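PDB 5J6B: aldehyde dehydrogenase from Burkholderia thailandensis, which probably catalyses the NADP-dependent oxidation of aldehydes to carboxylic acids. Local coordinates for residues A[29-34]-A[189-194]; A[184-189]-A[211-216]. All coordinates share one frame; numbering follows the deposited sequence.

From the N terminus, after strands 13-18 and 21-23, the chain forms strand 29-32. Contact 1 closes a long loop, of 154 intervening residues, when the turn 189-194 leading into helix 192-202 packs against 29-34. Contact 2 closes a much shorter one: strand 182-185, helix 192-202 and strand 211-213 form a beta-alpha-beta unit whose two strands pair side by side. The two loops cross, because segment 189-194 of contact 1 falls between the strands of contact 2, and Arg189 belongs to both. Contact 1 joins the four-stranded N-terminal sheet to the turn after strand 182-185, and contact 2 pairs that strand with 211-213 within the six-stranded sheet that carries NADPH.

Contact 1 (A[29-34]-A[189-194])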
loop_
_atom_site.group_PDB
_atom_site.type_symbol
_atom_site.label_atom_id
_atom_site.label_comp_id
_atom_site.label_asym_id
_atom_site.label_seq_id
_atom_site.Cartn_x
_atom_site.Cartn_y
_atom_site.Cartn_z
ATOM N N LEU A 29 5.328 47.484 -3.972
ATOM C CA LEU A 29 4.533 46.673 -4.891
ATOM C C LEU A 29 3.080 47.132 -4.853
ATOM O O LEU A 29 2.355 46.850 -3.893
ATOM C CB LEU A 29 4.637 45.188 -4.550
ATOM C CG LEU A 29 3.794 44.278 -5.456
ATOM C CD1 LEU A 29 4.092 44.577 -6.929
ATOM C CD2 LEU A 29 4.030 42.794 -5.137
ATOM N N GLU A 30 2.648 47.816 -5.907
ATOM C CA GLU A 30 1.252 48.200 -6.039
ATOM C C GLU A 30 0.438 47.035 -6.590
ATOM O O GLU A 30 0.857 46.361 -7.542
ATOM C CB GLU A 30 1.130 49.420 -6.953
ATOM C CG GLU A 30 1.892 50.651 -6.457
ATOM C CD GLU A 30 1.714 51.848 -7.377
ATOM O OE1 GLU A 30 1.724 51.661 -8.618
ATOM O OE2 GLU A 30 1.553 52.976 -6.859
ATOM N N VAL A 31 -0.724 46.789 -5.989
ATOM C CA VAL A 31 -1.635 45.744 -6.448
ATOM C C VAL A 31 -2.905 46.429 -6.919
ATOM O O VAL A 31 -3.517 47.193 -6.163
ATOM C CB VAL A 31 -1.942 44.713 -5.353
ATOM C CG1 VAL A 31 -2.832 43.574 -5.921
ATOM C CG2 VAL A 31 -0.652 44.154 -4.792
ATOM N N THR A 32 -3.283 46.178 -8.168
ATOM C CA THR A 32 -4.446 46.812 -8.764
ATOM C C THR A 32 -5.680 45.938 -8.626
ATOM O O THR A 32 -5.603 44.703 -8.621
ATOM C CB THR A 32 -4.224 47.124 -10.248
ATOM O OG1 THR A 32 -3.954 45.908 -10.973
ATOM C CG2 THR A 32 -3.074 48.115 -10.426
ATOM N N ASP A 33 -6.821 46.604 -8.486
ATOM C CA ASP A 33 -8.100 45.981 -8.786
ATOM C C ASP A 33 -8.145 45.678 -10.278
ATOM O O ASP A 33 -8.118 46.593 -11.106
ATOM C CB ASP A 33 -9.247 46.918 -8.382
ATOM C CG ASP A 33 -10.619 46.294 -8.574
ATOM O OD1 ASP A 33 -10.902 45.755 -9.672
ATOM O OD2 ASP A 33 -11.419 46.337 -7.614
ATOM N N LYS A 34 -8.224 44.393 -10.627
ATOM C CA LYS A 34 -8.129 44.036 -12.038
ATOM C C LYS A 34 -9.373 44.419 -12.836
ATOM O O LYS A 34 -9.344 44.349 -14.066
ATOM C CB LYS A 34 -7.827 42.536 -12.175
ATOM C CG LYS A 34 -6.501 42.120 -11.533
ATOM C CD LYS A 34 -5.296 42.898 -12.101
ATOM C CE LYS A 34 -3.992 42.553 -11.361
ATOM N NZ LYS A 34 -4.151 42.620 -9.863
ATOM N N ARG A 189 1.128 40.112 -9.305
ATOM C CA ARG A 189 -0.188 40.681 -9.568
ATOM C C ARG A 189 -1.201 40.320 -8.481
ATOM O O ARG A 189 -2.182 41.046 -8.295
ATOM C CB ARG A 189 -0.693 40.224 -10.943
ATOM C CG ARG A 189 -0.240 41.117 -12.121
ATOM C CD ARG A 189 -0.504 40.445 -13.477
ATOM N NE ARG A 189 0.249 39.204 -13.607
ATOM C CZ ARG A 189 0.137 38.349 -14.620
ATOM N NH1 ARG A 189 -0.702 38.590 -15.617
ATOM N NH2 ARG A 189 0.866 37.245 -14.633
ATOM N N THR A 190 -1.007 39.207 -7.769
ATOM C CA THR A 190 -1.987 38.722 -6.789
ATOM C C THR A 190 -1.294 38.219 -5.526
ATOM O O THR A 190 -1.366 37.031 -5.195
ATOM C CB THR A 190 -2.846 37.603 -7.392
ATOM O OG1 THR A 190 -1.999 36.504 -7.758
ATOM C CG2 THR A 190 -3.622 38.080 -8.626
ATOM N N PRO A 191 -0.651 39.108 -4.760
ATOM C CA PRO A 191 0.080 38.654 -3.567
ATOM C C PRO A 191 -0.710 38.669 -2.265
ATOM O O PRO A 191 -0.223 38.125 -1.262
ATOM C CB PRO A 191 1.243 39.661 -3.495
ATOM C CG PRO A 191 0.625 40.947 -3.996
ATOM C CD PRO A 191 -0.470 40.553 -4.995
ATOM N N ILE A 192 -1.897 39.280 -2.247
ATOM C CA ILE A 192 -2.573 39.556 -0.982
ATOM C C ILE A 192 -2.969 38.263 -0.287
ATOM O O ILE A 192 -2.782 38.111 0.926
ATOM C CB ILE A 192 -3.799 40.457 -1.206
ATOM C CG1 ILE A 192 -3.392 41.777 -1.859
ATOM C CG2 ILE A 192 -4.501 40.713 0.126
ATOM C CD1 ILE A 192 -4.587 42.597 -2.329
ATOM N N GLY A 193 -3.562 37.330 -1.034
ATOM C CA GLY A 193 -4.011 36.094 -0.417
ATOM C C GLY A 193 -2.875 35.340 0.246
ATOM O O GLY A 193 -2.997 34.884 1.385
ATOM N N ALA A 194 -1.745 35.216 -0.464
ATOM C CA ALA A 194 -0.546 34.600 0.097
ATOM C C ALA A 194 -0.103 35.286 1.386
ATOM O O ALA A 194 0.359 34.621 2.321
ATOM C CB ALA A 194 0.590 34.635 -0.926
#
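Lys34 reaches over to the turn at Arg189 with a folded side chain. CB, CG and CD carry it across without closely touching 189-194, and bends at chi2 (-57°) and chi4 (-49°) curl it back toward its own strand. Contact begins at CE, which passes the aliphatic root of Arg189 at about a right angle, 4.1 Å from Arg189 CB and equally near CG. The tip, Lys34 NZ, donates to Arg189 O at 3.0 Å and to Thr32 O at 2.8 Å, tilted some 23° from each carbonyl plane; Glu98 O is a further acceptor, so three backbone carbonyls grip the ammonium.

Beside this polar clasp, Val31 meets the ring of Pro191 tip to tip, its CG2 only 3.5 Å from Pro191 CG. Val31 CG1 lies 3.5 Å from Arg189 O and touches Ile192 CD1 at 4.1 Å, while Leu29 CD2 reaches Pro191 CG at 4.0 Å. The contact thus joins the N-terminal sheet to the turn of the coenzyme-binding domain that carries Arg189, a residue of the NADPH pocket. The carboxylate of Glu98, on helix 88-99, accepts from Ile192 N and Gly193 N of helix 192-202, and strand 39-43 pairs with strand 29-32, its Thr41 touching both Val31 and Ile192.

Contact 2 (A[184-189]-A[211-216]); sequences LKPASR and FSILPA. With NDP (NADPH dihydro-nicotinamide-adenine-dinucleotide phosphate), chain F.
Leu184 and Ile213 pair in parallel, with Leu184 N bonded to Ser212 O at 2.8 Å and Leu214 N to Leu184 O at 2.9 Å, as neighbouring strands of a beta-alpha-beta unit in the Rossmann-like coenzyme-binding domain of the family. On the face toward helix 192-202, Leu184 CB lies against Ile213 CG1, and the next turn brings Pro186 CD to Ile213 CG2; Ala194 of the helix touches both Pro186 and Ile213.

At the C-terminal end of strand 182-185 the contact turns polar. Lys185 has CG anti to its backbone N (chi1 -171°), and its CG and CD run past Leu214 O and Ala216 O before bends at chi3 and chi4 turn the ammonium to the cofactor. Lys185 NZ meets Ala216 O at 2.9 Å almost head-on, with a C=O...N angle of 173°, whereas it approaches Pro186 O from above the carbonyl plane. O3B and O2B of the adenosine ribose and, more weakly bound, phosphate oxygen O2X also lie within bonding distance of this nitrogen, so five oxygens must share its three N-H groups. Ser188 holds that phosphate oxygen with two donors: Ser188 OG lies 2.6 Å from NDP O2X, and the backbone Ser188 N 2.7 Å from it. A water joins the two segments, accepting from Ala216 N and donating to Pro186 O and Ser188 OG. Farther on, Arg189 NH2 makes a long, weak bond to NDP O2N of the diphosphate.

O2X therefore receives three hydrogen bonds, one of them weak, and the positive charge of Lys185 would be expected to stabilise the negative 2'-phosphate. Since this phosphate distinguishes NADPH from NADH, the grip of Ser188 and Lys185 on it is consistent with use of the phosphorylated coenzyme.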
loop_
_atom_site.group_PDB
_atom_site.type_symbol
_atom_site.label_atom_id
_atom_site.label_comp_id
_atom_site.label_asym_id
_atom_site.label_seq_id
_atom_site.Cartn_x
_atom_site.Cartn_y
_atom_site.Cartn_z
ATOM N N LEU A 184 8.044 31.017 -0.161
ATOM C CA LEU A 184 7.035 31.123 -1.210
ATOM C C LEU A 184 7.108 32.484 -1.890
ATOM O O LEU A 184 7.091 33.517 -1.216
ATOM C CB LEU A 184 5.627 30.906 -0.652
ATOM C CG LEU A 184 4.472 31.259 -1.594
ATOM C CD1 LEU A 184 4.436 30.334 -2.848
ATOM C CD2 LEU A 184 3.149 31.203 -0.823
ATOM N N LYS A 185 7.178 32.484 -3.222
ATOM C CA LYS A 185 7.078 33.724 -3.986
ATOM C C LYS A 185 5.778 33.714 -4.768
ATOM O O LYS A 185 5.669 33.015 -5.790
ATOM C CB LYS A 185 8.265 33.910 -4.935
ATOM C CG LYS A 185 8.282 35.295 -5.585
ATOM C CD LYS A 185 8.997 35.301 -6.949
ATOM C CE LYS A 185 8.040 34.973 -8.089
ATOM N NZ LYS A 185 6.938 35.987 -8.188
ATOM N N PRO A 186 4.771 34.458 -4.339
ATOM C CA PRO A 186 3.506 34.494 -5.072
ATOM C C PRO A 186 3.636 35.355 -6.319
ATOM O O PRO A 186 4.641 36.040 -6.535
ATOM C CB PRO A 186 2.548 35.138 -4.063
ATOM C CG PRO A 186 3.444 36.069 -3.280
ATOM C CD PRO A 186 4.764 35.347 -3.156
ATOM N N ALA A 187 2.576 35.330 -7.126
ATOM C CA ALA A 187 2.501 36.198 -8.292
ATOM C C ALA A 187 2.400 37.653 -7.846
ATOM O O ALA A 187 1.600 37.988 -6.962
ATOM C CB ALA A 187 1.296 35.823 -9.151
ATOM N N SER A 188 3.219 38.519 -8.454
ATOM C CA SER A 188 3.229 39.927 -8.061
ATOM C C SER A 188 1.885 40.595 -8.314
ATOM O O SER A 188 1.533 41.561 -7.624
ATOM C CB SER A 188 4.330 40.692 -8.806
ATOM O OG SER A 188 5.613 40.221 -8.454
ATOM N N ARG A 189 1.128 40.112 -9.305
ATOM C CA ARG A 189 -0.188 40.681 -9.568
ATOM C C ARG A 189 -1.201 40.320 -8.481
ATOM O O ARG A 189 -2.182 41.046 -8.295
ATOM C CB ARG A 189 -0.693 40.224 -10.943
ATOM C CG ARG A 189 -0.240 41.117 -12.121
ATOM C CD ARG A 189 -0.504 40.445 -13.477
ATOM N NE ARG A 189 0.249 39.204 -13.607
ATOM C CZ ARG A 189 0.137 38.349 -14.620
ATOM N NH1 ARG A 189 -0.702 38.590 -15.617
ATOM N NH2 ARG A 189 0.866 37.245 -14.633
ATOM N N PHE A 211 8.917 29.235 7.476
ATOM C CA PHE A 211 8.363 29.764 6.241
ATOM C C PHE A 211 8.764 31.220 6.060
ATOM O O PHE A 211 8.977 31.961 7.027
ATOM C CB PHE A 211 6.824 29.627 6.172
ATOM C CG PHE A 211 6.074 30.645 7.011
ATOM C CD1 PHE A 211 5.602 31.832 6.443
ATOM C CD2 PHE A 211 5.823 30.405 8.355
ATOM C CE1 PHE A 211 4.891 32.749 7.205
ATOM C CE2 PHE A 211 5.122 31.338 9.133
ATOM C CZ PHE A 211 4.670 32.510 8.554
ATOM N N SER A 212 8.891 31.603 4.794
ATOM C CA SER A 212 8.913 32.995 4.382
ATOM C C SER A 212 8.023 33.122 3.158
ATOM O O SER A 212 7.922 32.198 2.345
ATOM C CB SER A 212 10.334 33.491 4.063
ATOM O OG SER A 212 11.151 33.504 5.225
ATOM N N ILE A 213 7.353 34.264 3.044
ATOM C CA ILE A 213 6.497 34.562 1.903
ATOM C C ILE A 213 6.911 35.934 1.399
ATOM O O ILE A 213 6.644 36.950 2.052
ATOM C CB ILE A 213 5.005 34.520 2.259
ATOM C CG1 ILE A 213 4.627 33.107 2.731
ATOM C CG2 ILE A 213 4.153 34.934 1.054
ATOM C CD1 ILE A 213 3.195 32.952 3.129
ATOM N N LEU A 214 7.565 35.969 0.242
ATOM C CA LEU A 214 8.243 37.179 -0.213
ATOM C C LEU A 214 7.756 37.568 -1.596
ATOM O O LEU A 214 8.091 36.879 -2.581
ATOM C CB LEU A 214 9.758 36.966 -0.223
ATOM C CG LEU A 214 10.422 36.554 1.094
ATOM C CD1 LEU A 214 11.903 36.309 0.876
ATOM C CD2 LEU A 214 10.222 37.612 2.167
ATOM N N PRO A 215 6.960 38.630 -1.735
ATOM C CA PRO A 215 6.677 39.146 -3.080
ATOM C C PRO A 215 7.958 39.634 -3.745
ATOM O O PRO A 215 8.825 40.233 -3.105
ATOM C CB PRO A 215 5.692 40.291 -2.828
ATOM C CG PRO A 215 5.093 39.988 -1.452
ATOM C CD PRO A 215 6.242 39.383 -0.691
ATOM N N ALA A 216 8.081 39.334 -5.038
ATOM C CA ALA A 216 9.220 39.757 -5.842
ATOM C C ALA A 216 8.856 39.556 -7.306
ATOM O O ALA A 216 8.277 38.523 -7.666
ATOM C CB ALA A 216 10.485 38.960 -5.484
HETATM P PA NDP F . 3.656 32.916 -15.238
HETATM O O1A NDP F . 4.500 31.809 -15.797
HETATM O O2A NDP F . 3.728 34.189 -16.090
HETATM O O5B NDP F . 4.099 33.283 -13.761
HETATM C C5B NDP F . 3.896 32.332 -12.695
HETATM C C4B NDP F . 4.825 32.716 -11.573
HETATM O O4B NDP F . 6.194 32.594 -12.023
HETATM C C3B NDP F . 4.684 34.161 -11.069
HETATM O O3B NDP F . 4.860 34.185 -9.655
HETATM C C2B NDP F . 5.842 34.871 -11.777
HETATM O O2B NDP F . 6.335 36.052 -11.114
HETATM C C1B NDP F . 6.893 33.778 -11.696
HETATM N N9A NDP F . 8.016 33.951 -12.617
HETATM C C8A NDP F . 7.972 34.227 -13.959
HETATM N N7A NDP F . 9.147 34.241 -14.540
HETATM C C5A NDP F . 10.030 33.966 -13.506
HETATM C C6A NDP F . 11.430 33.825 -13.463
HETATM N N6A NDP F . 12.235 34.021 -14.519
HETATM N N1A NDP F . 11.993 33.501 -12.279
HETATM C C2A NDP F . 11.205 33.371 -11.205
HETATM N N3A NDP F . 9.880 33.511 -11.118
HETATM C C4A NDP F . 9.346 33.794 -12.314
HETATM O O3 NDP F . 2.132 32.455 -15.232
HETATM P PN NDP F . 0.802 33.166 -14.719
HETATM O O1N NDP F . 1.036 33.778 -13.381
HETATM O O2N NDP F . 0.371 34.175 -15.766
HETATM O O5D NDP F . -0.281 31.990 -14.658
HETATM C C5D NDP F . -0.903 31.399 -15.812
HETATM C C4D NDP F . -0.197 30.107 -16.142
HETATM O O4D NDP F . -0.284 29.196 -15.010
HETATM C C3D NDP F . -0.809 29.366 -17.343
HETATM O O3D NDP F . 0.141 28.788 -18.232
HETATM C C2D NDP F . -1.626 28.275 -16.658
HETATM O O2D NDP F . -1.977 27.135 -17.428
HETATM C C1D NDP F . -0.713 27.935 -15.493
HETATM N N1N NDP F . -1.476 27.205 -14.487
HETATM C C2N NDP F . -1.108 25.942 -14.087
HETATM C C3N NDP F . -1.870 25.184 -13.269
HETATM C C7N NDP F . -1.427 23.833 -12.765
HETATM O O7N NDP F . -1.563 23.598 -11.552
HETATM N N7N NDP F . -0.948 22.937 -13.630
HETATM C C4N NDP F . -3.234 25.680 -12.855
HETATM C C5N NDP F . -3.340 27.150 -13.051
HETATM C C6N NDP F . -2.542 27.799 -13.876
HETATM P P2B NDP F . 5.612 37.497 -11.282
HETATM O O1X NDP F . 4.306 37.350 -11.997
HETATM O O2X NDP F . 5.473 37.977 -9.839
HETATM O O3X NDP F . 6.596 38.364 -12.092
HETATM O O HOH W 1 5.527 38.508 -5.963
#